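Local coordinates for protein tRNA-5-methyluridine(54) 2-sulfurtransferase (Pyrococcus horikoshii, PDB 3VRH) that catalyses the ATP-dependent 2-thiolation of 5-methyluridine at position 54 in the T loop of tRNAs, a modification that stabilises tRNA in thermophiles, at residues S60-Y65 and V205-A210; E31-R36 and Y197-R202; Y93-C98 and A103-V108. All coordinates share one frame; numbering follows the deposited sequence.

Contact 1: S60-Y65 and V205-A210. With BCN (bicine), chain D.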
loop_
_atom_site.group_PDB
_atom_site.type_symbol
_atom_site.label_atom_id
_atom_site.label_comp_id
_atom_site.label_asym_id
_atom_site.label_seq_id
_atom_site.Cartn_x
_atom_site.Cartn_y
_atom_site.Cartn_z
ATOM N N SER A 60 -15.192 18.409 -8.790
ATOM C CA SER A 60 -15.249 19.020 -10.094
ATOM C C SER A 60 -15.826 20.436 -10.001
ATOM O O SER A 60 -15.435 21.315 -10.764
ATOM C CB SER A 60 -16.058 18.146 -11.053
ATOM O OG SER A 60 -17.316 17.802 -10.509
ATOM N N ALA A 61 -16.732 20.672 -9.053
ATOM C CA ALA A 61 -17.292 22.002 -8.873
ATOM C C ALA A 61 -16.243 23.016 -8.449
ATOM O O ALA A 61 -16.191 24.121 -8.974
ATOM C CB ALA A 61 -18.431 21.981 -7.856
ATOM N N VAL A 62 -15.433 22.646 -7.461
ATOM C CA VAL A 62 -14.402 23.533 -6.944
ATOM C C VAL A 62 -13.327 23.715 -8.024
ATOM O O VAL A 62 -12.743 24.794 -8.170
ATOM C CB VAL A 62 -13.803 22.959 -5.612
ATOM C CG1 VAL A 62 -12.454 23.596 -5.267
ATOM C CG2 VAL A 62 -14.796 23.157 -4.461
ATOM N N THR A 63 -13.085 22.655 -8.793
ATOM C CA THR A 63 -12.092 22.716 -9.853
ATOM C C THR A 63 -12.507 23.810 -10.835
ATOM O O THR A 63 -11.738 24.732 -11.099
ATOM C CB THR A 63 -11.946 21.386 -10.614
ATOM O OG1 THR A 63 -11.464 20.371 -9.726
ATOM C CG2 THR A 63 -10.971 21.524 -11.771
ATOM N N ALA A 64 -13.729 23.723 -11.351
ATOM C CA ALA A 64 -14.193 24.703 -12.338
ATOM C C ALA A 64 -14.265 26.086 -11.725
ATOM O O ALA A 64 -13.958 27.079 -12.382
ATOM C CB ALA A 64 -15.539 24.303 -12.899
ATOM N N TYR A 65 -14.663 26.143 -10.463
ATOM C CA TYR A 65 -14.767 27.401 -9.762
ATOM C C TYR A 65 -13.414 28.111 -9.692
ATOM O O TYR A 65 -13.320 29.298 -9.994
ATOM C CB TYR A 65 -15.343 27.214 -8.348
ATOM C CG TYR A 65 -15.642 28.533 -7.641
ATOM C CD1 TYR A 65 -14.618 29.295 -7.079
ATOM C CD2 TYR A 65 -16.944 29.013 -7.535
ATOM C CE1 TYR A 65 -14.866 30.480 -6.439
ATOM C CE2 TYR A 65 -17.214 30.230 -6.897
ATOM C CZ TYR A 65 -16.164 30.954 -6.348
ATOM O OH TYR A 65 -16.401 32.148 -5.708
ATOM N N VAL A 205 -13.660 20.396 0.718
ATOM C CA VAL A 205 -14.902 20.613 1.457
ATOM C C VAL A 205 -14.968 22.031 2.027
ATOM O O VAL A 205 -15.957 22.748 1.817
ATOM C CB VAL A 205 -15.104 19.588 2.598
ATOM C CG1 VAL A 205 -16.269 20.025 3.508
ATOM C CG2 VAL A 205 -15.368 18.203 2.022
ATOM N N ALA A 206 -13.913 22.453 2.712
ATOM C CA ALA A 206 -13.912 23.787 3.301
ATOM C C ALA A 206 -14.028 24.911 2.254
ATOM O O ALA A 206 -14.650 25.951 2.492
ATOM C CB ALA A 206 -12.683 23.976 4.190
ATOM N N TYR A 207 -13.440 24.700 1.086
ATOM C CA TYR A 207 -13.475 25.731 0.070
ATOM C C TYR A 207 -14.867 25.882 -0.530
ATOM O O TYR A 207 -15.375 26.994 -0.636
ATOM C CB TYR A 207 -12.446 25.465 -1.022
ATOM C CG TYR A 207 -12.325 26.614 -1.990
ATOM C CD1 TYR A 207 -13.093 26.657 -3.145
ATOM C CD2 TYR A 207 -11.461 27.669 -1.736
ATOM C CE1 TYR A 207 -12.995 27.724 -4.039
ATOM C CE2 TYR A 207 -11.350 28.735 -2.617
ATOM C CZ TYR A 207 -12.116 28.757 -3.771
ATOM O OH TYR A 207 -12.015 29.812 -4.655
ATOM N N ALA A 208 -15.476 24.769 -0.928
ATOM C CA ALA A 208 -16.839 24.771 -1.452
ATOM C C ALA A 208 -17.810 25.494 -0.529
ATOM O O ALA A 208 -18.638 26.273 -0.968
ATOM C CB ALA A 208 -17.322 23.358 -1.673
ATOM N N LEU A 209 -17.713 25.211 0.755
ATOM C CA LEU A 209 -18.632 25.787 1.717
ATOM C C LEU A 209 -18.352 27.272 1.847
ATOM O O LEU A 209 -19.275 28.065 1.998
ATOM C CB LEU A 209 -18.511 25.062 3.061
ATOM C CG LEU A 209 -18.706 23.548 2.836
ATOM C CD1 LEU A 209 -18.673 22.713 4.128
ATOM C CD2 LEU A 209 -19.984 23.275 2.004
ATOM N N ALA A 210 -17.079 27.646 1.751
ATOM C CA ALA A 210 -16.699 29.052 1.860
ATOM C C ALA A 210 -17.240 29.866 0.695
ATOM O O ALA A 210 -17.659 30.997 0.879
ATOM C CB ALA A 210 -15.193 29.206 1.974
HETATM N N1 BCN D . -14.333 14.293 -10.530
HETATM C C1 BCN D . -13.434 14.228 -9.306
HETATM C C2 BCN D . -13.324 12.888 -8.682
HETATM O O21 BCN D . -13.494 11.884 -9.420
HETATM O O22 BCN D . -13.099 12.769 -7.457
HETATM C C3 BCN D . -15.739 14.595 -10.147
HETATM C C4 BCN D . -16.014 15.218 -8.762
HETATM O O4 BCN D . -16.922 15.988 -8.582
HETATM C C5 BCN D . -13.848 15.327 -11.442
HETATM C C6 BCN D . -14.471 15.292 -12.772
HETATM O O6 BCN D . -13.985 15.864 -13.690
#
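Val62 divides its two methyls between neighbouring residues of the facing helix. CG1 meets the Tyr207 ring at CD1, 3.8 Å away, while CG2 sits 3.8 Å from CB of Ala208. The split follows from the valine torsion: with CG1 trans to the backbone N, CG2 lies beside that N, and both branches face segment 205-210. One turn on, Tyr65 crosses Tyr207 at about a right angle. Tyr65 CD1 lies in the plane of the Tyr207 ring, at its edge and 3.8 Å from Tyr207 CE1, and Tyr65 CE1 comes 3.4 Å from Tyr207 OH. The ring planes are inclined at 74° with centroids 5.9 Å apart, an oblique pairing. No hydrogen bond passes between the segments, so they meet by packing, with the Tyr207 hydroxyl against CD1 and CE1 of Tyr65.

That oxygen is satisfied elsewhere, by a hydrogen bond with Glu31 of helix 23-40. From the same helix Phe30 stacks on Tyr207 and also touches Val62, so the tyrosine is fixed both at its hydroxyl and through its ring. The axes of the two short helical segments approach to 9.9 Å at 64°, and the closest CA pair is Val62 with Ala208.

At the start of segment 60-65, Ser60 grips bicine atom O4 twice. Its backbone N donates to O4 over 3.0 Å, nearly straight at 168°, and O4 in turn donates to Ser60 OG at 2.7 Å. OG also pairs with the backbone N of Ser55. Ala53, Ser55, Gly57, Asp59 and Ser60 line one part of the bicine pocket, completed by Thr153, Gly154, His155 and Asp159; Ala53 and Gly154 also bind ATP. A loop leading into a helix N-terminus here is characteristic of the PP-loop of this ATPase family.

Contact 2: E31-R36 and Y197-R202; sequences ERKVSR and YEVTER
Helix 23-40, which carries the zinc ligand His25 near its start, packs here against the turn that leads into helix 201-211 of the PP-loop domain; Thr200 takes the N-cap position of that second helix. Lys33 and Val199 make the principal side-chain contact. The lysine's aliphatic chain and the valine run past each other in opposite directions, with Lys33 CD 4.0 Å from Val199 CG1 and Lys33 CG at a similar range. Lys33 CD also comes 3.9 Å from Glu198 O. Beyond it, a bend at chi3 (-126°) carries CE, 4.0 Å from Glu198 O, and NZ on toward a water. The same Val199 methyl is also met by Val34, whose CG2 approaches CG1 at a looser 4.2 Å. CG1 therefore faces two successive residues of the helix, while Phe30 of that helix adds a further contact to Val199.

The polar link is indirect. The water accepts from Lys33 NZ at 2.8 Å and donates to Glu198 O at 2.6 Å, joining helix to turn without a direct hydrogen bond between the segments. Lys33 NZ also pairs with Tyr29 OH, and Glu198 OE1 with Thr37 OG1, both partners on helix 23-40. Lys33 NZ and Glu198 OE2 remain 6.8 Å apart, so their opposite charges form no salt bridge; any attraction is probably long-range, and the hydrogen bonds identified for the ammonium are to neutral oxygens, the Tyr29 hydroxyl and the water.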
loop_
_atom_site.group_PDB
_atom_site.type_symbol
_atom_site.label_atom_id
_atom_site.label_comp_id
_atom_site.label_asym_id
_atom_site.label_seq_id
_atom_site.Cartn_x
_atom_site.Cartn_y
_atom_site.Cartn_z
ATOM N N GLU A 31 -6.536 28.954 -3.467
ATOM C CA GLU A 31 -6.376 29.391 -4.844
ATOM C C GLU A 31 -4.899 29.490 -5.235
ATOM O O GLU A 31 -4.503 29.099 -6.341
ATOM C CB GLU A 31 -7.102 30.735 -5.044
ATOM C CG GLU A 31 -8.634 30.631 -4.973
ATOM C CD GLU A 31 -9.301 31.897 -4.415
ATOM O OE1 GLU A 31 -10.465 31.818 -3.960
ATOM O OE2 GLU A 31 -8.657 32.964 -4.415
ATOM N N ARG A 32 -4.080 30.000 -4.319
ATOM C CA ARG A 32 -2.634 30.044 -4.552
ATOM C C ARG A 32 -2.030 28.652 -4.696
ATOM O O ARG A 32 -1.245 28.406 -5.610
ATOM C CB ARG A 32 -1.928 30.770 -3.413
ATOM C CG ARG A 32 -2.173 32.251 -3.391
ATOM C CD ARG A 32 -1.618 32.872 -2.115
ATOM N NE ARG A 32 -1.758 34.324 -2.117
ATOM C CZ ARG A 32 -0.900 35.152 -2.701
ATOM N NH1 ARG A 32 0.170 34.671 -3.328
ATOM N NH2 ARG A 32 -1.108 36.462 -2.655
ATOM N N LYS A 33 -2.387 27.747 -3.789
ATOM C CA LYS A 33 -1.885 26.373 -3.869
ATOM C C LYS A 33 -2.222 25.731 -5.220
ATOM O O LYS A 33 -1.380 25.098 -5.852
ATOM C CB LYS A 33 -2.450 25.528 -2.736
ATOM C CG LYS A 33 -1.806 24.148 -2.619
ATOM C CD LYS A 33 -1.913 23.623 -1.185
ATOM C CE LYS A 33 -0.545 23.211 -0.617
ATOM N NZ LYS A 33 -0.600 22.770 0.836
ATOM N N VAL A 34 -3.456 25.915 -5.674
ATOM C CA VAL A 34 -3.859 25.322 -6.942
ATOM C C VAL A 34 -3.048 25.952 -8.077
ATOM O O VAL A 34 -2.573 25.263 -8.983
ATOM C CB VAL A 34 -5.379 25.491 -7.194
ATOM C CG1 VAL A 34 -5.740 25.032 -8.593
ATOM C CG2 VAL A 34 -6.180 24.701 -6.154
ATOM N N SER A 35 -2.889 27.267 -8.009
ATOM C CA SER A 35 -2.060 27.976 -8.979
ATOM C C SER A 35 -0.610 27.461 -8.973
ATOM O O SER A 35 -0.000 27.254 -10.023
ATOM C CB SER A 35 -2.080 29.463 -8.683
ATOM O OG SER A 35 -1.319 30.118 -9.657
ATOM N N ARG A 36 -0.073 27.247 -7.780
ATOM C CA ARG A 36 1.262 26.658 -7.628
ATOM C C ARG A 36 1.360 25.283 -8.277
ATOM O O ARG A 36 2.360 24.964 -8.918
ATOM C CB ARG A 36 1.652 26.589 -6.152
ATOM C CG ARG A 36 1.916 27.978 -5.556
ATOM C CD ARG A 36 1.872 28.011 -4.019
ATOM N NE ARG A 36 2.014 29.385 -3.526
ATOM C CZ ARG A 36 1.726 29.782 -2.288
ATOM N NH1 ARG A 36 1.272 28.910 -1.393
ATOM N NH2 ARG A 36 1.887 31.058 -1.945
ATOM N N TYR A 197 -4.487 18.458 -7.383
ATOM C CA TYR A 197 -3.544 17.415 -6.966
ATOM C C TYR A 197 -2.977 17.562 -5.558
ATOM O O TYR A 197 -2.738 16.563 -4.890
ATOM C CB TYR A 197 -2.381 17.303 -7.962
ATOM C CG TYR A 197 -1.705 15.942 -7.970
ATOM C CD1 TYR A 197 -2.337 14.833 -8.540
ATOM C CD2 TYR A 197 -0.425 15.771 -7.435
ATOM C CE1 TYR A 197 -1.728 13.579 -8.549
ATOM C CE2 TYR A 197 0.203 14.528 -7.453
ATOM C CZ TYR A 197 -0.451 13.428 -8.011
ATOM O OH TYR A 197 0.178 12.177 -8.025
ATOM N N GLU A 198 -2.762 18.794 -5.104
ATOM C CA GLU A 198 -2.030 18.998 -3.854
ATOM C C GLU A 198 -2.873 19.529 -2.707
ATOM O O GLU A 198 -2.354 19.754 -1.599
ATOM C CB GLU A 198 -0.803 19.899 -4.066
ATOM C CG GLU A 198 0.160 19.367 -5.122
ATOM C CD GLU A 198 1.433 20.187 -5.207
ATOM O OE1 GLU A 198 1.457 21.173 -5.973
ATOM O OE2 GLU A 198 2.404 19.850 -4.498
ATOM N N VAL A 199 -4.162 19.742 -2.964
ATOM C CA VAL A 199 -5.067 20.124 -1.888
ATOM C C VAL A 199 -5.734 18.860 -1.335
ATOM O O VAL A 199 -5.905 17.874 -2.056
ATOM C CB VAL A 199 -6.133 21.154 -2.331
ATOM C CG1 VAL A 199 -5.496 22.479 -2.660
ATOM C CG2 VAL A 199 -6.934 20.616 -3.524
ATOM N N THR A 200 -6.098 18.889 -0.059
ATOM C CA THR A 200 -6.694 17.729 0.579
ATOM C C THR A 200 -8.209 17.755 0.390
ATOM O O THR A 200 -8.784 18.787 0.040
ATOM C CB THR A 200 -6.384 17.696 2.086
ATOM O OG1 THR A 200 -7.051 18.791 2.724
ATOM C CG2 THR A 200 -4.862 17.782 2.348
ATOM N N GLU A 201 -8.850 16.617 0.621
ATOM C CA GLU A 201 -10.290 16.522 0.484
ATOM C C GLU A 201 -10.971 17.429 1.499
ATOM O O GLU A 201 -11.986 18.061 1.216
ATOM C CB GLU A 201 -10.775 15.073 0.625
ATOM C CG GLU A 201 -12.285 14.961 0.407
ATOM C CD GLU A 201 -12.751 13.575 0.027
ATOM O OE1 GLU A 201 -11.950 12.616 0.086
ATOM O OE2 GLU A 201 -13.929 13.448 -0.344
ATOM N N ARG A 202 -10.381 17.496 2.680
ATOM C CA ARG A 202 -10.853 18.369 3.742
ATOM C C ARG A 202 -10.785 19.854 3.320
ATOM O O ARG A 202 -11.705 20.636 3.588
ATOM C CB ARG A 202 -9.982 18.093 4.958
ATOM C CG ARG A 202 -10.169 18.975 6.128
ATOM C CD ARG A 202 -8.941 18.810 7.035
ATOM N NE ARG A 202 -9.015 19.757 8.127
ATOM C CZ ARG A 202 -8.127 20.718 8.359
ATOM N NH1 ARG A 202 -7.058 20.842 7.586
ATOM N NH2 ARG A 202 -8.302 21.532 9.395
HETATM O O HOH W 1 -2.711 20.878 0.669
#

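Contact 3: Y93-C98 and A103-V108; sequences YAKKQC and APLHIV
Helical segment 93-98 and strand segment 105-108 run almost antiparallel, their N-to-C directions 165° apart and their axes 9.6 Å apart at closest approach. Helix 87-101 ends just before Ala103, and Cys98 and Ala103 bring their CA atoms to 5.2 Å. There Ala103 N donates a hydrogen bond to Cys98 O at 3.0 Å, tying the start of the returning chain to the last turns of the helix.

Leu105 carries most of the side-chain packing from the strand. Its CB lies 3.9 Å from Cys98 CB, and its CD1 reaches the Cys98 sulfur, with 4.0 Å between CD1 and SG. The other methyl, CD2, rests 3.6 Å from Lys95 CG, the leucine and lysine crossing at about a right angle, and also nears the helix backbone at Ala94 O.

These elements are the second half of a beta-alpha-beta crossover in which strand 73-80 leads through helix 87-101 to strand 105-109, the outermost parallel strand on this side of the sheet within the chain. Backbone bonds from Pro104, His106 and Val108 join the strand to 73-80, whose Cys76 also touches Cys98 and Ala103.

Farther along the strand, Ile107 extends the apolar surface. Its CD1 meets Lys95 CD at 4.2 Å, so the lysine contributes methylenes rather than charge at this point. Past CD the chain bends at chi3 (59°) into its CE-NZ end, and the ammonium forms a salt bridge with Glu92, also on helix 87-101.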
loop_
_atom_site.group_PDB
_atom_site.type_symbol
_atom_site.label_atom_id
_atom_site.label_comp_id
_atom_site.label_asym_id
_atom_site.label_seq_id
_atom_site.Cartn_x
_atom_site.Cartn_y
_atom_site.Cartn_z
ATOM N N TYR A 93 -27.840 20.237 -9.671
ATOM C CA TYR A 93 -26.700 20.702 -8.873
ATOM C C TYR A 93 -25.559 21.220 -9.776
ATOM O O TYR A 93 -24.958 22.261 -9.518
ATOM C CB TYR A 93 -26.217 19.597 -7.907
ATOM C CG TYR A 93 -26.977 19.639 -6.599
ATOM C CD1 TYR A 93 -28.202 19.016 -6.471
ATOM C CD2 TYR A 93 -26.496 20.356 -5.513
ATOM C CE1 TYR A 93 -28.926 19.092 -5.292
ATOM C CE2 TYR A 93 -27.209 20.430 -4.329
ATOM C CZ TYR A 93 -28.426 19.795 -4.221
ATOM O OH TYR A 93 -29.160 19.868 -3.050
ATOM N N ALA A 94 -25.278 20.488 -10.844
ATOM C CA ALA A 94 -24.259 20.911 -11.787
ATOM C C ALA A 94 -24.653 22.246 -12.448
ATOM O O ALA A 94 -23.831 23.158 -12.539
ATOM C CB ALA A 94 -24.020 19.828 -12.831
ATOM N N LYS A 95 -25.910 22.370 -12.879
ATOM C CA LYS A 95 -26.386 23.635 -13.472
ATOM C C LYS A 95 -26.246 24.829 -12.535
ATOM O O LYS A 95 -25.697 25.868 -12.908
ATOM C CB LYS A 95 -27.821 23.500 -13.979
ATOM C CG LYS A 95 -27.882 22.755 -15.306
ATOM C CD LYS A 95 -29.200 22.030 -15.524
ATOM C CE LYS A 95 -30.385 22.963 -15.505
ATOM N NZ LYS A 95 -31.630 22.173 -15.729
ATOM N N LYS A 96 -26.717 24.671 -11.309
ATOM C CA LYS A 96 -26.584 25.728 -10.327
ATOM C C LYS A 96 -25.118 26.114 -10.086
ATOM O O LYS A 96 -24.781 27.297 -10.047
ATOM C CB LYS A 96 -27.277 25.336 -9.023
ATOM C CG LYS A 96 -27.242 26.444 -7.986
ATOM C CD LYS A 96 -28.156 26.155 -6.787
ATOM C CE LYS A 96 -28.487 27.441 -6.015
ATOM N NZ LYS A 96 -29.404 27.198 -4.863
ATOM N N GLN A 97 -24.245 25.121 -9.947
ATOM C CA GLN A 97 -22.816 25.391 -9.826
ATOM C C GLN A 97 -22.256 26.222 -10.986
ATOM O O GLN A 97 -21.541 27.191 -10.771
ATOM C CB GLN A 97 -22.035 24.074 -9.719
ATOM C CG GLN A 97 -22.238 23.335 -8.394
ATOM C CD GLN A 97 -21.851 21.879 -8.470
ATOM O OE1 GLN A 97 -21.327 21.406 -9.489
ATOM N NE2 GLN A 97 -22.107 21.145 -7.384
ATOM N N CYS A 98 -22.544 25.823 -12.215
ATOM C CA CYS A 98 -22.008 26.543 -13.371
ATOM C C CYS A 98 -22.587 27.962 -13.513
ATOM O O CYS A 98 -21.907 28.878 -13.982
ATOM C CB CYS A 98 -22.175 25.721 -14.651
ATOM S SG CYS A 98 -21.198 24.136 -14.619
ATOM N N ALA A 103 -19.691 29.661 -15.911
ATOM C CA ALA A 103 -19.110 28.922 -17.013
ATOM C C ALA A 103 -20.218 28.344 -17.872
ATOM O O ALA A 103 -21.238 27.898 -17.350
ATOM C CB ALA A 103 -18.205 27.797 -16.477
ATOM N N PRO A 104 -20.027 28.352 -19.196
ATOM C CA PRO A 104 -20.968 27.649 -20.081
ATOM C C PRO A 104 -21.023 26.163 -19.700
ATOM O O PRO A 104 -19.976 25.556 -19.432
ATOM C CB PRO A 104 -20.327 27.777 -21.471
ATOM C CG PRO A 104 -19.292 28.862 -21.340
ATOM C CD PRO A 104 -18.841 28.853 -19.905
ATOM N N LEU A 105 -22.217 25.584 -19.687
ATOM C CA LEU A 105 -22.350 24.178 -19.320
ATOM C C LEU A 105 -22.990 23.390 -20.446
ATOM O O LEU A 105 -24.092 23.706 -20.908
ATOM C CB LEU A 105 -23.160 24.021 -18.028
ATOM C CG LEU A 105 -23.610 22.595 -17.697
ATOM C CD1 LEU A 105 -22.407 21.665 -17.477
ATOM C CD2 LEU A 105 -24.487 22.654 -16.462
ATOM N N HIS A 106 -22.273 22.378 -20.904
ATOM C CA HIS A 106 -22.791 21.480 -21.928
ATOM C C HIS A 106 -23.297 20.234 -21.239
ATOM O O HIS A 106 -22.706 19.781 -20.246
ATOM C CB HIS A 106 -21.682 21.106 -22.896
ATOM C CG HIS A 106 -20.912 22.284 -23.408
ATOM N ND1 HIS A 106 -21.375 23.084 -24.430
ATOM C CD2 HIS A 106 -19.712 22.799 -23.040
ATOM C CE1 HIS A 106 -20.494 24.042 -24.670
ATOM N NE2 HIS A 106 -19.477 23.891 -23.839
ATOM N N ILE A 107 -24.382 19.671 -21.755
ATOM C CA ILE A 107 -24.918 18.462 -21.160
ATOM C C ILE A 107 -25.064 17.328 -22.161
ATOM O O ILE A 107 -25.623 17.515 -23.251
ATOM C CB ILE A 107 -26.276 18.717 -20.488
ATOM C CG1 ILE A 107 -26.166 19.886 -19.509
ATOM C CG2 ILE A 107 -26.770 17.432 -19.786
ATOM C CD1 ILE A 107 -27.497 20.458 -19.071
ATOM N N VAL A 108 -24.542 16.164 -21.772
ATOM C CA VAL A 108 -24.764 14.911 -22.472
ATOM C C VAL A 108 -25.557 13.951 -21.590
ATOM O O VAL A 108 -25.126 13.595 -20.476
ATOM C CB VAL A 108 -23.435 14.234 -22.856
ATOM C CG1 VAL A 108 -23.685 12.883 -23.525
ATOM C CG2 VAL A 108 -22.629 15.138 -23.766
#

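Contacts 1 and 2 join directly through the hydrogen bond of Tyr207 OH in contact 1 with Glu31 OE1 of segment 31-36, 2.6 Å long, and their centres are 11 Å apart. Both use helix 201-211. Contact 3 meets contact 1 where Ala61 CB touches Gln97 OE1 at 3.4 Å, whereas nearest atoms of contacts 2 and 3 are about 13 Å apart. Helix 58-69 thus touches helix 201-211 in contact 1 and helix 87-101 of contact 3, while its Ser60 holds bicine. Relative to that ligand, the Val199 side chain of contact 2 is about 11 Å away and the Ala94 side chain of contact 3 about 9 Å, placing both outside its first shell.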